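PDB 7LVO: bifunctional purine biosynthetic protein ADE5,7 from Cryptococcus neoformans var. grubii serotype A, which catalyses, through its N-terminal GAR synthetase part described here, the ATP-dependent joining of glycine to phosphoribosylamine in purine biosynthesis, and AIR synthesis through its C-terminal part. Local coordinates for residues A[66-71]-A[82-87]; A[38-43]-A[108-113]; A[412-417]-A[426-431]. All blocks are in the same frame, centred on the assembly; numbering follows the deposited sequence.

Interaction 1 (A[66-71]-A[82-87])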
ATOM      1  N   VAL A  66      -5.582  15.816 -10.130  1.00 25.24           N
ATOM      2  CA  VAL A  66      -6.672  15.068 -10.741  1.00 27.81           C
ATOM      3  C   VAL A  66      -6.677  13.672 -10.134  1.00 29.19           C
ATOM      4  O   VAL A  66      -5.660  12.969 -10.170  1.00 20.96           O
ATOM      5  CB  VAL A  66      -6.535  15.003 -12.269  1.00 26.94           C
ATOM      6  CG1 VAL A  66      -7.643  14.158 -12.858  1.00 28.37           C
ATOM      7  CG2 VAL A  66      -6.542  16.398 -12.863  1.00 37.16           C
ATOM      8  N   VAL A  67      -7.819  13.274  -9.582  1.00 24.66           N
ATOM      9  CA  VAL A  67      -7.984  11.972  -8.948  1.00 19.99           C
ATOM     10  C   VAL A  67      -8.926  11.167  -9.825  1.00 23.66           C
ATOM     11  O   VAL A  67     -10.119  11.484  -9.923  1.00 25.04           O
ATOM     12  CB  VAL A  67      -8.520  12.092  -7.514  1.00 19.10           C
ATOM     13  CG1 VAL A  67      -8.214  10.846  -6.734  1.00 21.72           C
ATOM     14  CG2 VAL A  67      -7.948  13.332  -6.833  1.00 20.93           C
ATOM     15  N   CYS A  68      -8.396  10.123 -10.457  1.00 20.44           N
ATOM     16  CA  CYS A  68      -9.162   9.295 -11.380  1.00 25.38           C
ATOM     17  C   CYS A  68      -9.321   7.893 -10.814  1.00 21.75           C
ATOM     18  O   CYS A  68      -8.338   7.143 -10.758  1.00 22.98           O
ATOM     19  CB  CYS A  68      -8.465   9.240 -12.744  1.00 32.92           C
ATOM     20  SG  CYS A  68      -9.335   8.237 -13.972  1.00 27.47           S
ATOM     21  N   PRO A  69     -10.525   7.480 -10.385  1.00 22.90           N
ATOM     22  CA  PRO A  69     -11.772   8.255 -10.379  1.00 20.78           C
ATOM     23  C   PRO A  69     -11.950   9.114  -9.128  1.00 25.64           C
ATOM     24  O   PRO A  69     -12.830   9.970  -9.096  1.00 23.48           O
ATOM     25  CB  PRO A  69     -12.856   7.166 -10.446  1.00 28.78           C
ATOM     26  CG  PRO A  69     -12.238   6.002  -9.720  1.00 24.50           C
ATOM     27  CD  PRO A  69     -10.737   6.082  -9.954  1.00 25.59           C
ATOM     28  N   GLY A  70     -11.114   8.890  -8.112  1.00 17.66           N
ATOM     29  CA  GLY A  70     -11.306   9.589  -6.862  1.00 22.75           C
ATOM     30  C   GLY A  70     -12.538   9.071  -6.123  1.00 22.46           C
ATOM     31  O   GLY A  70     -13.160   8.069  -6.495  1.00 24.35           O
ATOM     32  N   ASN A  71     -12.876   9.776  -5.052  1.00 18.54           N
ATOM     33  CA  ASN A  71     -13.985   9.364  -4.192  1.00 29.71           C
ATOM     34  C   ASN A  71     -14.666  10.610  -3.634  1.00 24.82           C
ATOM     35  O   ASN A  71     -14.354  11.736  -4.024  1.00 26.41           O
ATOM     36  CB  ASN A  71     -13.483   8.427  -3.082  1.00 21.74           C
ATOM     37  CG  ASN A  71     -12.423   9.068  -2.208  1.00 20.45           C
ATOM     38  OD1 ASN A  71     -12.426  10.274  -1.980  1.00 23.56           O
ATOM     39  ND2 ASN A  71     -11.506   8.247  -1.704  1.00 20.22           N
ATOM     40  N   SER A  82      -9.633  17.719  -8.181  1.00 26.14           N
ATOM     41  CA  SER A  82     -10.866  17.435  -8.901  1.00 31.51           C
ATOM     42  C   SER A  82     -10.892  15.953  -9.249  1.00 27.67           C
ATOM     43  O   SER A  82      -9.848  15.335  -9.470  1.00 20.85           O
ATOM     44  CB  SER A  82     -10.986  18.276 -10.174  1.00 37.32           C
ATOM     45  OG  SER A  82     -10.000  17.902 -11.118  1.00 38.06           O
ATOM     46  N   ASN A  83     -12.094  15.397  -9.314  1.00 23.64           N
ATOM     47  CA  ASN A  83     -12.279  14.004  -9.695  1.00 23.09           C
ATOM     48  C   ASN A  83     -12.510  13.892 -11.200  1.00 32.04           C
ATOM     49  O   ASN A  83     -13.127  14.758 -11.821  1.00 38.12           O
ATOM     50  CB  ASN A  83     -13.456  13.389  -8.939  1.00 24.80           C
ATOM     51  CG  ASN A  83     -13.084  12.967  -7.527  1.00 25.46           C
ATOM     52  OD1 ASN A  83     -12.008  13.287  -7.031  1.00 21.07           O
ATOM     53  ND2 ASN A  83     -13.987  12.243  -6.873  1.00 30.35           N
ATOM     54  N   LEU A  84     -12.003  12.808 -11.779  1.00 27.71           N
ATOM     55  CA  LEU A  84     -12.137  12.528 -13.208  1.00 29.26           C
ATOM     56  C   LEU A  84     -12.826  11.178 -13.361  1.00 26.81           C
ATOM     57  O   LEU A  84     -12.200  10.129 -13.182  1.00 24.00           O
ATOM     58  CB  LEU A  84     -10.775  12.537 -13.892  1.00 29.69           C
ATOM     59  CG  LEU A  84     -10.754  12.185 -15.379  1.00 42.04           C
ATOM     60  CD1 LEU A  84     -11.527  13.215 -16.187  1.00 42.96           C
ATOM     61  CD2 LEU A  84      -9.309  12.073 -15.873  1.00 30.52           C
ATOM     62  N   ALA A  85     -14.119  11.204 -13.690  1.00 31.43           N
ATOM     63  CA  ALA A  85     -14.902   9.980 -13.867  1.00 26.43           C
ATOM     64  C   ALA A  85     -14.678   9.470 -15.286  1.00 29.12           C
ATOM     65  O   ALA A  85     -15.482   9.677 -16.197  1.00 35.13           O
ATOM     66  CB  ALA A  85     -16.379  10.232 -13.580  1.00 28.61           C
ATOM     67  N   LEU A  86     -13.551   8.789 -15.472  1.00 32.69           N
ATOM     68  CA  LEU A  86     -13.146   8.270 -16.768  1.00 29.05           C
ATOM     69  C   LEU A  86     -12.500   6.906 -16.582  1.00 34.49           C
ATOM     70  O   LEU A  86     -11.748   6.702 -15.619  1.00 36.01           O
ATOM     71  CB  LEU A  86     -12.161   9.219 -17.462  1.00 31.49           C
ATOM     72  CG  LEU A  86     -11.771   8.847 -18.889  1.00 39.75           C
ATOM     73  CD1 LEU A  86     -12.938   9.066 -19.838  1.00 44.68           C
ATOM     74  CD2 LEU A  86     -10.547   9.640 -19.337  1.00 44.49           C
ATOM     75  N   PRO A  87     -12.776   5.956 -17.472  1.00 32.84           N
ATOM     76  CA  PRO A  87     -12.096   4.659 -17.376  1.00 35.19           C
ATOM     77  C   PRO A  87     -10.623   4.779 -17.734  1.00 40.28           C
ATOM     78  O   PRO A  87     -10.209   5.674 -18.478  1.00 37.39           O
ATOM     79  CB  PRO A  87     -12.842   3.778 -18.388  1.00 39.67           C
ATOM     80  CG  PRO A  87     -14.125   4.494 -18.677  1.00 38.17           C
ATOM     81  CD  PRO A  87     -13.812   5.960 -18.524  1.00 36.05           C
TER
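A beta-alpha-beta unit of the N domain brings 66-71 beside 82-87 as parallel neighbours, Val66 level with Ser82 and Val67 with Asn83. Val67 works both ways: its N reaches Ser82 O at 2.9 Å, nearly straight at 168°, and its O accepts Leu84 N at 3.0 Å. On the face that carries Val66, Val66 CG1 sits 3.7 Å from Leu84 CB; chi1 of 177° puts that methyl opposite the backbone N, slanting across the leucine at CB. Further on, the cis peptide before Pro69 turns the chain, and Pro69 CA-H meets Leu84 O. Cys68 SG comes to 3.3 Å from Leu86 O. The Asn83 amide does the polar work on the other face. Its ND2 gives a hydrogen bond to Asn71 O (2.9 Å), which lies in the amide plane although the donor stands above the carbonyl plane of Asn71. Its OD1 is bonded to Thr74 OG1, so both ends are held at the start of helix 72-77, where Asn71 is the N-cap: OD1 weakly caps Gly73 N, and ND2 is bonded to Ala45 O. Strand 62-67 runs between 81-83 and 38-44, with Trp100 of helix 95-104 packed on Val66, Leu84 and Leu86.

Interaction 2 (A[38-43]-A[108-113])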
ATOM      1  N   LEU A  38       2.392  22.638 -11.636  1.00 29.22           N
ATOM      2  CA  LEU A  38       2.330  21.265 -12.103  1.00 28.75           C
ATOM      3  C   LEU A  38       0.902  20.725 -12.079  1.00 29.59           C
ATOM      4  O   LEU A  38       0.060  21.156 -11.288  1.00 27.73           O
ATOM      5  CB  LEU A  38       3.223  20.384 -11.238  1.00 31.60           C
ATOM      6  CG  LEU A  38       4.719  20.693 -11.293  1.00 43.52           C
ATOM      7  CD1 LEU A  38       5.446  19.960 -10.178  1.00 50.12           C
ATOM      8  CD2 LEU A  38       5.288  20.320 -12.649  1.00 31.77           C
ATOM      9  N   SER A  39       0.644  19.769 -12.966  1.00 31.13           N
ATOM     10  CA  SER A  39      -0.594  19.003 -12.994  1.00 32.81           C
ATOM     11  C   SER A  39      -0.238  17.551 -12.715  1.00 33.93           C
ATOM     12  O   SER A  39       0.557  16.958 -13.450  1.00 23.67           O
ATOM     13  CB  SER A  39      -1.297  19.135 -14.347  1.00 28.53           C
ATOM     14  OG  SER A  39      -1.704  20.469 -14.569  1.00 29.65           O
ATOM     15  N   ILE A  40      -0.810  16.991 -11.647  1.00 33.89           N
ATOM     16  CA  ILE A  40      -0.540  15.624 -11.219  1.00 23.82           C
ATOM     17  C   ILE A  40      -1.819  14.809 -11.338  1.00 24.45           C
ATOM     18  O   ILE A  40      -2.903  15.274 -10.972  1.00 25.03           O
ATOM     19  CB  ILE A  40      -0.002  15.581  -9.773  1.00 23.61           C
ATOM     20  CG1 ILE A  40       1.363  16.270  -9.692  1.00 34.47           C
ATOM     21  CG2 ILE A  40       0.095  14.142  -9.286  1.00 26.81           C
ATOM     22  CD1 ILE A  40       1.856  16.492  -8.275  1.00 28.39           C
ATOM     23  N   LEU A  41      -1.691  13.594 -11.848  1.00 28.72           N
ATOM     24  CA  LEU A  41      -2.814  12.688 -12.050  1.00 25.02           C
ATOM     25  C   LEU A  41      -2.675  11.512 -11.096  1.00 26.04           C
ATOM     26  O   LEU A  41      -1.703  10.745 -11.185  1.00 26.62           O
ATOM     27  CB  LEU A  41      -2.861  12.198 -13.495  1.00 29.76           C
ATOM     28  CG  LEU A  41      -3.890  11.123 -13.828  1.00 25.84           C
ATOM     29  CD1 LEU A  41      -5.309  11.644 -13.649  1.00 29.99           C
ATOM     30  CD2 LEU A  41      -3.673  10.623 -15.250  1.00 26.84           C
ATOM     31  N   LEU A  42      -3.641  11.380 -10.184  1.00 21.64           N
ATOM     32  CA  LEU A  42      -3.690  10.262  -9.251  1.00 19.90           C
ATOM     33  C   LEU A  42      -4.660   9.217  -9.780  1.00 21.32           C
ATOM     34  O   LEU A  42      -5.826   9.532 -10.048  1.00 26.51           O
ATOM     35  CB  LEU A  42      -4.124  10.729  -7.861  1.00 22.37           C
ATOM     36  CG  LEU A  42      -3.276  11.798  -7.194  1.00 19.06           C
ATOM     37  CD1 LEU A  42      -3.754  12.034  -5.767  1.00 24.38           C
ATOM     38  CD2 LEU A  42      -1.802  11.421  -7.195  1.00 35.17           C
ATOM     39  N   LEU A  43      -4.182   7.983  -9.930  1.00 20.79           N
ATOM     40  CA  LEU A  43      -5.024   6.856 -10.306  1.00 23.53           C
ATOM     41  C   LEU A  43      -5.449   6.119  -9.035  1.00 29.16           C
ATOM     42  O   LEU A  43      -4.599   5.689  -8.247  1.00 21.73           O
ATOM     43  CB  LEU A  43      -4.295   5.909 -11.247  1.00 19.99           C
ATOM     44  CG  LEU A  43      -3.623   6.513 -12.483  1.00 27.04           C
ATOM     45  CD1 LEU A  43      -3.070   5.388 -13.358  1.00 26.51           C
ATOM     46  CD2 LEU A  43      -4.561   7.389 -13.276  1.00 24.41           C
ATOM     47  N   LEU A 108       2.860  14.527 -14.171  1.00 24.96           N
ATOM     48  CA  LEU A 108       3.230  13.391 -13.336  1.00 26.10           C
ATOM     49  C   LEU A 108       1.994  12.547 -13.057  1.00 26.86           C
ATOM     50  O   LEU A 108       0.915  13.084 -12.820  1.00 23.31           O
ATOM     51  CB  LEU A 108       3.855  13.857 -12.014  1.00 24.37           C
ATOM     52  CG  LEU A 108       4.235  12.760 -11.017  1.00 30.28           C
ATOM     53  CD1 LEU A 108       5.385  11.925 -11.547  1.00 26.67           C
ATOM     54  CD2 LEU A 108       4.572  13.363  -9.660  1.00 21.03           C
ATOM     55  N   VAL A 109       2.172  11.230 -13.083  1.00 24.81           N
ATOM     56  CA  VAL A 109       1.120  10.266 -12.787  1.00 20.84           C
ATOM     57  C   VAL A 109       1.571   9.430 -11.598  1.00 20.98           C
ATOM     58  O   VAL A 109       2.696   8.908 -11.591  1.00 25.81           O
ATOM     59  CB  VAL A 109       0.808   9.368 -13.996  1.00 20.19           C
ATOM     60  CG1 VAL A 109      -0.261   8.346 -13.642  1.00 19.21           C
ATOM     61  CG2 VAL A 109       0.377  10.204 -15.182  1.00 31.11           C
ATOM     62  N   VAL A 110       0.706   9.322 -10.591  1.00 21.42           N
ATOM     63  CA  VAL A 110       0.988   8.545  -9.391  1.00 17.17           C
ATOM     64  C   VAL A 110      -0.038   7.420  -9.281  1.00 19.91           C
ATOM     65  O   VAL A 110      -1.128   7.633  -8.728  1.00 26.97           O
ATOM     66  CB  VAL A 110       0.973   9.431  -8.136  1.00 21.41           C
ATOM     67  CG1 VAL A 110       1.352   8.622  -6.899  1.00 20.97           C
ATOM     68  CG2 VAL A 110       1.892  10.626  -8.313  1.00 28.59           C
ATOM     69  N   PRO A 111       0.245   6.229  -9.809  1.00 21.82           N
ATOM     70  CA  PRO A 111      -0.686   5.106  -9.627  1.00 21.90           C
ATOM     71  C   PRO A 111      -0.701   4.643  -8.176  1.00 21.86           C
ATOM     72  O   PRO A 111       0.349   4.456  -7.553  1.00 21.36           O
ATOM     73  CB  PRO A 111      -0.135   4.022 -10.562  1.00 26.15           C
ATOM     74  CG  PRO A 111       0.762   4.764 -11.537  1.00 25.86           C
ATOM     75  CD  PRO A 111       1.341   5.900 -10.735  1.00 25.68           C
ATOM     76  N   GLY A 112      -1.904   4.447  -7.645  1.00 20.83           N
ATOM     77  CA  GLY A 112      -2.064   3.985  -6.285  1.00 30.14           C
ATOM     78  C   GLY A 112      -2.230   2.482  -6.186  1.00 33.06           C
ATOM     79  O   GLY A 112      -1.442   1.790  -5.538  1.00 36.45           O
ATOM     80  N   PRO A 113      -3.266   1.948  -6.826  1.00 30.66           N
ATOM     81  CA  PRO A 113      -3.520   0.504  -6.745  1.00 35.27           C
ATOM     82  C   PRO A 113      -2.393  -0.307  -7.373  1.00 33.34           C
ATOM     83  O   PRO A 113      -1.511   0.201  -8.075  1.00 33.32           O
ATOM     84  CB  PRO A 113      -4.836   0.322  -7.512  1.00 38.93           C
ATOM     85  CG  PRO A 113      -5.475   1.684  -7.520  1.00 36.77           C
ATOM     86  CD  PRO A 113      -4.327   2.663  -7.561  1.00 32.71           C
TER
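The flat carbonyl group of Leu43 is met by two neighbours: Gly112 N bonds to Leu43 O at 3.0 Å, tilted 16° from the carbonyl plane, while Pro113 CD comes to 3.1 Å from the same oxygen. One face of the sheet carries Ile40, Leu42, Leu108 and Val110, the other Leu41, Leu43, Val109 and Pro111. On the first, Leu42 CD2 presses on Val110 CB at 3.5 Å, the two side chains lying alongside each other, and Val110 CG2 also meets Ile40 CG2. On the second, Leu43, with chi1 -51° swinging CG to the side of its backbone N, crosses Val109 slantwise, CG to CG1 at 4.0 Å. This is parallel pairing of strand 38-44 with 108-111, an edge strand of the Rossmann-like N-domain sheet. Leu41 sits at the middle of the ladder: its N-H donates to Leu108 O at 2.8 Å and its O accepts Val110 N at 2.9 Å. The bonds Leu108 N to Ser39 O and Leu43 N to Val110 O are weak. Leu358 of helix 354-362 packs on Leu108 and Val110; Val121 and Phe125 of helix 121-126 lie against the opposite face, touching Leu43, Pro111 and Val109.

Interaction 3 (A[412-417]-A[426-431]). With EDO (1,2-ethanediol), chain C.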
ATOM      1  N   ALA A 412     -12.257   6.587   1.770  1.00 27.41           N
ATOM      2  CA  ALA A 412     -11.928   5.459   0.902  1.00 17.64           C
ATOM      3  C   ALA A 412     -13.183   5.126   0.073  1.00 27.12           C
ATOM      4  O   ALA A 412     -13.394   5.723  -0.968  1.00 20.48           O
ATOM      5  CB  ALA A 412     -11.423   4.274   1.716  1.00 25.70           C
ATOM      6  N   GLY A 413     -14.029   4.234   0.593  1.00 28.01           N
ATOM      7  CA  GLY A 413     -15.237   3.880  -0.139  1.00 33.54           C
ATOM      8  C   GLY A 413     -16.400   4.824   0.098  1.00 31.98           C
ATOM      9  O   GLY A 413     -17.348   4.483   0.812  1.00 26.88           O
ATOM     10  N   THR A 414     -16.326   6.023  -0.474  1.00 31.78           N
ATOM     11  CA  THR A 414     -17.403   6.999  -0.399  1.00 25.85           C
ATOM     12  C   THR A 414     -17.643   7.585  -1.787  1.00 28.93           C
ATOM     13  O   THR A 414     -16.832   7.425  -2.703  1.00 28.81           O
ATOM     14  CB  THR A 414     -17.097   8.125   0.598  1.00 28.90           C
ATOM     15  OG1 THR A 414     -16.005   8.917   0.115  1.00 27.93           O
ATOM     16  CG2 THR A 414     -16.758   7.556   1.972  1.00 22.00           C
ATOM     17  N   LYS A 415     -18.767   8.286  -1.927  1.00 33.00           N
ATOM     18  CA  LYS A 415     -19.140   8.885  -3.199  1.00 31.89           C
ATOM     19  C   LYS A 415     -20.138  10.000  -2.934  1.00 33.85           C
ATOM     20  O   LYS A 415     -20.914   9.940  -1.975  1.00 38.37           O
ATOM     21  CB  LYS A 415     -19.740   7.847  -4.153  1.00 35.26           C
ATOM     22  CG  LYS A 415     -19.881   8.326  -5.589  1.00 48.46           C
ATOM     23  CD  LYS A 415     -20.832   7.433  -6.380  1.00 51.85           C
ATOM     24  CE  LYS A 415     -20.792   7.759  -7.868  1.00 55.23           C
ATOM     25  NZ  LYS A 415     -20.970   9.217  -8.136  1.00 53.58           N
ATOM     26  N   ARG A 416     -20.104  11.021  -3.787  1.00 38.83           N
ATOM     27  CA  ARG A 416     -21.085  12.094  -3.744  1.00 41.90           C
ATOM     28  C   ARG A 416     -22.220  11.785  -4.713  1.00 45.43           C
ATOM     29  O   ARG A 416     -21.994  11.256  -5.806  1.00 48.23           O
ATOM     30  CB  ARG A 416     -20.446  13.436  -4.096  1.00 51.96           C
ATOM     31  CG  ARG A 416     -19.586  14.026  -2.992  1.00 43.58           C
ATOM     32  CD  ARG A 416     -20.426  14.529  -1.829  1.00 53.65           C
ATOM     33  NE  ARG A 416     -21.067  15.809  -2.113  1.00 49.47           N
ATOM     34  CZ  ARG A 416     -21.879  16.441  -1.277  1.00 52.70           C
ATOM     35  NH1 ARG A 416     -22.190  15.929  -0.097  1.00 47.77           N
ATOM     36  NH2 ARG A 416     -22.392  17.617  -1.631  1.00 59.94           N
ATOM     37  N   SER A 417     -23.443  12.126  -4.311  1.00 85.95           N
ATOM     38  CA  SER A 417     -24.612  11.857  -5.143  1.00 85.95           C
ATOM     39  C   SER A 417     -25.757  12.736  -4.659  1.00 85.95           C
ATOM     40  O   SER A 417     -26.337  12.467  -3.603  1.00 85.95           O
ATOM     41  CB  SER A 417     -24.986  10.381  -5.085  1.00 40.76           C
ATOM     42  OG  SER A 417     -25.357  10.006  -3.773  1.00 40.76           O
ATOM     43  N   GLY A 426     -16.166  -1.298   1.026  1.00 30.50           N
ATOM     44  CA  GLY A 426     -16.003  -1.972   2.299  1.00 31.90           C
ATOM     45  C   GLY A 426     -15.402  -1.073   3.360  1.00 32.37           C
ATOM     46  O   GLY A 426     -16.033  -0.801   4.389  1.00 31.41           O
ATOM     47  N   ARG A 427     -14.173  -0.614   3.123  1.00 27.85           N
ATOM     48  CA  ARG A 427     -13.562   0.405   3.961  1.00 24.62           C
ATOM     49  C   ARG A 427     -14.045   1.771   3.491  1.00 27.30           C
ATOM     50  O   ARG A 427     -13.761   2.181   2.358  1.00 27.35           O
ATOM     51  CB  ARG A 427     -12.037   0.303   3.901  1.00 28.97           C
ATOM     52  CG  ARG A 427     -11.498  -1.032   4.401  1.00 27.78           C
ATOM     53  CD  ARG A 427      -9.975  -1.032   4.519  1.00 30.90           C
ATOM     54  NE  ARG A 427      -9.322  -0.996   3.219  1.00 24.80           N
ATOM     55  CZ  ARG A 427      -8.014  -0.879   3.034  1.00 31.60           C
ATOM     56  NH1 ARG A 427      -7.176  -0.792   4.052  1.00 29.51           N
ATOM     57  NH2 ARG A 427      -7.534  -0.862   1.799  1.00 29.50           N
ATOM     58  N   VAL A 428     -14.783   2.468   4.349  1.00 27.23           N
ATOM     59  CA  VAL A 428     -15.430   3.716   3.959  1.00 26.01           C
ATOM     60  C   VAL A 428     -14.487   4.902   4.104  1.00 29.30           C
ATOM     61  O   VAL A 428     -14.312   5.689   3.167  1.00 22.46           O
ATOM     62  CB  VAL A 428     -16.718   3.914   4.783  1.00 32.88           C
ATOM     63  CG1 VAL A 428     -17.455   5.162   4.332  1.00 31.62           C
ATOM     64  CG2 VAL A 428     -17.615   2.694   4.658  1.00 32.56           C
ATOM     65  N   LEU A 429     -13.868   5.058   5.270  1.00 25.85           N
ATOM     66  CA  LEU A 429     -12.981   6.186   5.503  1.00 22.96           C
ATOM     67  C   LEU A 429     -12.044   5.839   6.656  1.00 27.28           C
ATOM     68  O   LEU A 429     -12.150   4.780   7.282  1.00 22.40           O
ATOM     69  CB  LEU A 429     -13.778   7.467   5.779  1.00 26.20           C
ATOM     70  CG  LEU A 429     -14.769   7.483   6.952  1.00 26.66           C
ATOM     71  CD1 LEU A 429     -14.041   7.583   8.287  1.00 26.75           C
ATOM     72  CD2 LEU A 429     -15.755   8.619   6.786  1.00 26.76           C
ATOM     73  N   ALA A 430     -11.118   6.747   6.932  1.00 31.57           N
ATOM     74  CA  ALA A 430     -10.162   6.594   8.019  1.00 23.69           C
ATOM     75  C   ALA A 430     -10.079   7.908   8.781  1.00 18.90           C
ATOM     76  O   ALA A 430      -9.910   8.970   8.175  1.00 24.46           O
ATOM     77  CB  ALA A 430      -8.782   6.192   7.487  1.00 19.86           C
ATOM     78  N   VAL A 431     -10.214   7.834  10.098  1.00 17.28           N
ATOM     79  CA  VAL A 431     -10.072   8.989  10.981  1.00 20.02           C
ATOM     80  C   VAL A 431      -8.650   8.964  11.525  1.00 19.78           C
ATOM     81  O   VAL A 431      -8.252   7.998  12.182  1.00 24.73           O
ATOM     82  CB  VAL A 431     -11.107   8.965  12.114  1.00 27.83           C
ATOM     83  CG1 VAL A 431     -11.017  10.245  12.938  1.00 33.82           C
ATOM     84  CG2 VAL A 431     -12.505   8.791  11.549  1.00 29.74           C
TER
HETATM   85  C1  EDO C 502     -12.041  -2.049   0.936  1.00 46.89           C
HETATM   86  O1  EDO C 502     -12.908  -2.033  -0.205  1.00 46.89           O
HETATM   87  C2  EDO C 502     -10.757  -2.807   0.612  1.00 46.89           C
HETATM   88  O2  EDO C 502      -9.975  -2.053  -0.323  1.00 46.89           O
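Two consecutive backbone N-H groups of one segment meet two consecutive carbonyls of the other: Ala412 N to Val428 O at a short 2.6 Å, and Gly413 N to Arg427 O at 2.7 Å. The second donor lies in the carbonyl plane of Arg427, whereas the first is tilted from that of Val428 by 35°. Gly413 is the centre of an inverse gamma turn, which takes the chain away from this pairing toward strand 414-416. Among side chains, the Ala412 methyl rests against the backbone, CB being 3.2 Å from Arg427 O. Thr414 and Val428 meet at about a right angle, with Thr414 CG2 tight against Val428 CG1 at 3.4 Å. Chi1 of 67° places Thr414 OG1 between its own N and carbonyl carbon, where it is hydrogen-bonded with His411 ND1, with a weak second bond from Gly72 N, and the methyl is left for the valine. The Arg427 side chain leads away from 412-417. It bends at chi3, and NH2 makes a weak hydrogen bond of 3.4 Å to O2 of an ethanediol, probably from the crystallisation liquor, at the guanidinium edge. Its NH1 is bonded to Gly275 O. Val428 and Leu429 form a classic beta bulge, two residues of strand 427-435 facing Leu383 alone. In the C-domain sheet that strand runs between 377-384 and 407-411, while 414-416 turns aside to pair with 421-423; Val409 and Ile452 lie against Leu429.

Overall arrangement
From the N terminus, strand 38-44 comes first; it pairs with 62-67 and, after 64 intervening residues, with 108-113, so interaction 2 closes a long loop. Interaction 1 is nested inside that loop, closing the short stretch through helix 72-77. Both lie in one parallel sheet, where strands 62-67 and 38-44 are neighbours: Val66 O to Leu42 N and Cys68 N to Leu42 O are probable hydrogen bonds. Interaction 3 follows in series, a local closure within the C domain, and has no contact with interaction 2. It does touch interaction 1, where Asn71 meets Ala412 and Thr414, joining the N and C domains beside the start of helix 72-77.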